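Local coordinates for Tle cognate immunity protein 4 C-terminal domain-containing protein (Pseudomonas aeruginosa PAO1, PDB 4R1D), which binds the type VI secretion lipase effector Tle4 as its cognate immunity protein, and so probably protects the producing cell from it, at residues 160-166 with 178-184. Numbering follows the deposited sequence.
Sequences QVERFGV and FEFRSST
Phe164 places CG between its backbone N and carbonyl carbon (chi1 69°), which swings its ring across to the neighbouring strand. Phe180 has CG anti to its N (chi1 -180°) and presents a ring face. The two strands form an antiparallel beta hairpin in the Tli4 C-terminal family region. The rings make a T-shaped stack: the edge of Phe164 meets the face of Phe180, planes at 66°, with Phe164 CZ 3.5 Å from Phe180 CE2. The backbone N of Ser182 sits over the middle of one face of the Phe164 ring, and Phe11 of strand 7-11 packs on both rings.

Two hydrogen-bonded pairs hold the strands, Phe164 with Ser182 and Val166 with Phe180. The shortest of these bonds runs from Val166 N to Phe180 O, 2.8 Å. Beyond them, Thr184 N donates to Glu162 O at 3.3 Å.

The other face, with Arg163, Arg181 and Ser183, turns to the partner chain, as fits an inhibitor surface. Arg181 holds Glu179 in a salt bridge, with NE and NH2 each reaching a different carboxylate oxygen, and its NH1 forms a salt bridge with Asp67 of the partner chain. Glu179 also makes a salt bridge with Arg97 and a hydrogen bond with Ser69 of the partner chain. Arg163 NH2 is hydrogen-bonded to Gln110 of the partner chain. One water accepts from Arg163 NH1 and Arg181 NH1 and donates to Phe164 O, 3.1 Å from the water oxygen.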
loop_
_atom_site.group_PDB
_atom_site.type_symbol
_atom_site.label_atom_id
_atom_site.label_comp_id
_atom_site.label_asym_id
_atom_site.label_seq_id
_atom_site.Cartn_x
_atom_site.Cartn_y
_atom_site.Cartn_z
ATOM N N GLN B 160 -12.750 25.531 5.178
ATOM C CA GLN B 160 -11.750 24.667 5.796
ATOM C C GLN B 160 -11.630 23.450 4.890
ATOM O O GLN B 160 -12.570 23.143 4.150
ATOM C CB GLN B 160 -12.203 24.228 7.186
ATOM C CG GLN B 160 -13.579 23.598 7.177
ATOM C CD GLN B 160 -14.074 23.212 8.558
ATOM O OE1 GLN B 160 -13.545 23.664 9.574
ATOM N NE2 GLN B 160 -15.093 22.361 8.600
ATOM N N VAL B 161 -10.490 22.763 4.918
ATOM C CA VAL B 161 -10.376 21.517 4.162
ATOM C C VAL B 161 -11.191 20.443 4.891
ATOM O O VAL B 161 -10.953 20.168 6.068
ATOM C CB VAL B 161 -8.925 21.046 4.021
ATOM C CG1 VAL B 161 -8.876 19.627 3.472
ATOM C CG2 VAL B 161 -8.121 22.000 3.138
ATOM N N GLU B 162 -12.144 19.844 4.180
ATOM C CA GLU B 162 -13.084 18.911 4.786
ATOM C C GLU B 162 -13.478 17.863 3.757
ATOM O O GLU B 162 -13.541 18.141 2.561
ATOM C CB GLU B 162 -14.329 19.655 5.333
ATOM C CG GLU B 162 -15.102 20.435 4.293
ATOM C CD GLU B 162 -16.288 21.188 4.878
ATOM O OE1 GLU B 162 -16.201 21.618 6.050
ATOM O OE2 GLU B 162 -17.303 21.335 4.160
ATOM N N ARG B 163 -13.742 16.651 4.226
ATOM C CA ARG B 163 -13.976 15.538 3.327
ATOM C C ARG B 163 -14.756 14.479 4.070
ATOM O O ARG B 163 -14.618 14.343 5.288
ATOM C CB ARG B 163 -12.621 14.969 2.842
ATOM C CG ARG B 163 -12.704 13.598 2.153
ATOM C CD ARG B 163 -11.407 13.271 1.405
ATOM N NE ARG B 163 -10.239 13.104 2.278
ATOM C CZ ARG B 163 -9.858 11.938 2.793
ATOM N NH1 ARG B 163 -10.564 10.831 2.551
ATOM N NH2 ARG B 163 -8.771 11.871 3.545
ATOM N N PHE B 164 -15.590 13.750 3.342
ATOM C CA PHE B 164 -16.183 12.532 3.877
ATOM C C PHE B 164 -16.150 11.411 2.857
ATOM O O PHE B 164 -15.976 11.630 1.657
ATOM C CB PHE B 164 -17.621 12.767 4.381
ATOM C CG PHE B 164 -18.634 13.047 3.289
ATOM C CD1 PHE B 164 -19.164 12.021 2.522
ATOM C CD2 PHE B 164 -19.071 14.340 3.052
ATOM C CE1 PHE B 164 -20.104 12.286 1.520
ATOM C CE2 PHE B 164 -20.019 14.615 2.069
ATOM C CZ PHE B 164 -20.540 13.592 1.305
ATOM N N GLY B 165 -16.315 10.194 3.349
ATOM C CA GLY B 165 -16.527 9.063 2.481
ATOM C C GLY B 165 -17.493 8.142 3.189
ATOM O O GLY B 165 -17.322 7.855 4.375
ATOM N N VAL B 166 -18.498 7.686 2.451
ATOM C CA VAL B 166 -19.542 6.840 2.996
ATOM C C VAL B 166 -19.664 5.635 2.101
ATOM O O VAL B 166 -19.663 5.767 0.885
ATOM C CB VAL B 166 -20.907 7.577 3.042
ATOM C CG1 VAL B 166 -21.974 6.663 3.615
ATOM C CG2 VAL B 166 -20.790 8.849 3.862
ATOM N N PHE B 178 -22.195 0.792 -2.693
ATOM C CA PHE B 178 -22.297 2.177 -3.132
ATOM C C PHE B 178 -21.373 3.025 -2.277
ATOM O O PHE B 178 -21.253 2.795 -1.080
ATOM C CB PHE B 178 -23.755 2.661 -3.024
ATOM C CG PHE B 178 -23.930 4.138 -3.277
ATOM C CD1 PHE B 178 -24.074 4.626 -4.565
ATOM C CD2 PHE B 178 -23.955 5.037 -2.222
ATOM C CE1 PHE B 178 -24.225 6.003 -4.797
ATOM C CE2 PHE B 178 -24.099 6.399 -2.441
ATOM C CZ PHE B 178 -24.228 6.883 -3.729
ATOM N N GLU B 179 -20.712 4.001 -2.884
ATOM C CA GLU B 179 -19.944 4.967 -2.105
ATOM C C GLU B 179 -20.179 6.408 -2.547
ATOM O O GLU B 179 -20.389 6.688 -3.732
ATOM C CB GLU B 179 -18.447 4.641 -2.084
ATOM C CG GLU B 179 -17.823 4.406 -3.429
ATOM C CD GLU B 179 -16.338 4.774 -3.436
ATOM O OE1 GLU B 179 -15.499 3.979 -2.937
ATOM O OE2 GLU B 179 -16.022 5.873 -3.930
ATOM N N PHE B 180 -20.118 7.310 -1.568
ATOM C CA PHE B 180 -20.421 8.730 -1.729
ATOM C C PHE B 180 -19.311 9.501 -1.019
ATOM O O PHE B 180 -19.057 9.280 0.164
ATOM C CB PHE B 180 -21.796 9.002 -1.082
ATOM C CG PHE B 180 -22.270 10.436 -1.163
ATOM C CD1 PHE B 180 -22.047 11.204 -2.291
ATOM C CD2 PHE B 180 -22.986 10.996 -0.111
ATOM C CE1 PHE B 180 -22.514 12.517 -2.361
ATOM C CE2 PHE B 180 -23.451 12.302 -0.174
ATOM C CZ PHE B 180 -23.214 13.066 -1.299
ATOM N N ARG B 181 -18.622 10.376 -1.744
ATOM C CA ARG B 181 -17.506 11.125 -1.164
ATOM C C ARG B 181 -17.584 12.586 -1.564
ATOM O O ARG B 181 -18.032 12.899 -2.669
ATOM C CB ARG B 181 -16.164 10.576 -1.688
ATOM C CG ARG B 181 -15.919 9.112 -1.394
ATOM C CD ARG B 181 -14.555 8.615 -1.864
ATOM N NE ARG B 181 -14.536 7.174 -1.656
ATOM C CZ ARG B 181 -14.303 6.601 -0.481
ATOM N NH1 ARG B 181 -14.001 7.351 0.572
ATOM N NH2 ARG B 181 -14.364 5.279 -0.363
ATOM N N SER B 182 -17.115 13.471 -0.687
ATOM C CA SER B 182 -16.890 14.869 -1.056
ATOM C C SER B 182 -15.533 15.290 -0.520
ATOM O O SER B 182 -15.105 14.839 0.555
ATOM C CB SER B 182 -17.995 15.805 -0.513
ATOM O OG SER B 182 -17.700 16.258 0.799
ATOM N N SER B 183 -14.861 16.155 -1.266
ATOM C CA SER B 183 -13.544 16.612 -0.890
ATOM C C SER B 183 -13.377 18.036 -1.402
ATOM O O SER B 183 -13.631 18.306 -2.575
ATOM C CB SER B 183 -12.498 15.693 -1.535
ATOM O OG SER B 183 -11.191 16.187 -1.296
ATOM N N THR B 184 -12.964 18.954 -0.536
ATOM C CA THR B 184 -12.757 20.335 -0.969
ATOM C C THR B 184 -11.662 20.382 -2.038
ATOM O O THR B 184 -10.723 19.586 -2.010
ATOM C CB THR B 184 -12.367 21.281 0.205
ATOM O OG1 THR B 184 -11.366 20.662 1.020
ATOM C CG2 THR B 184 -13.586 21.642 1.075
HETATM O O HOH W 1 -15.919 18.244 1.062
HETATM O O HOH W 2 -13.292 10.315 0.911
#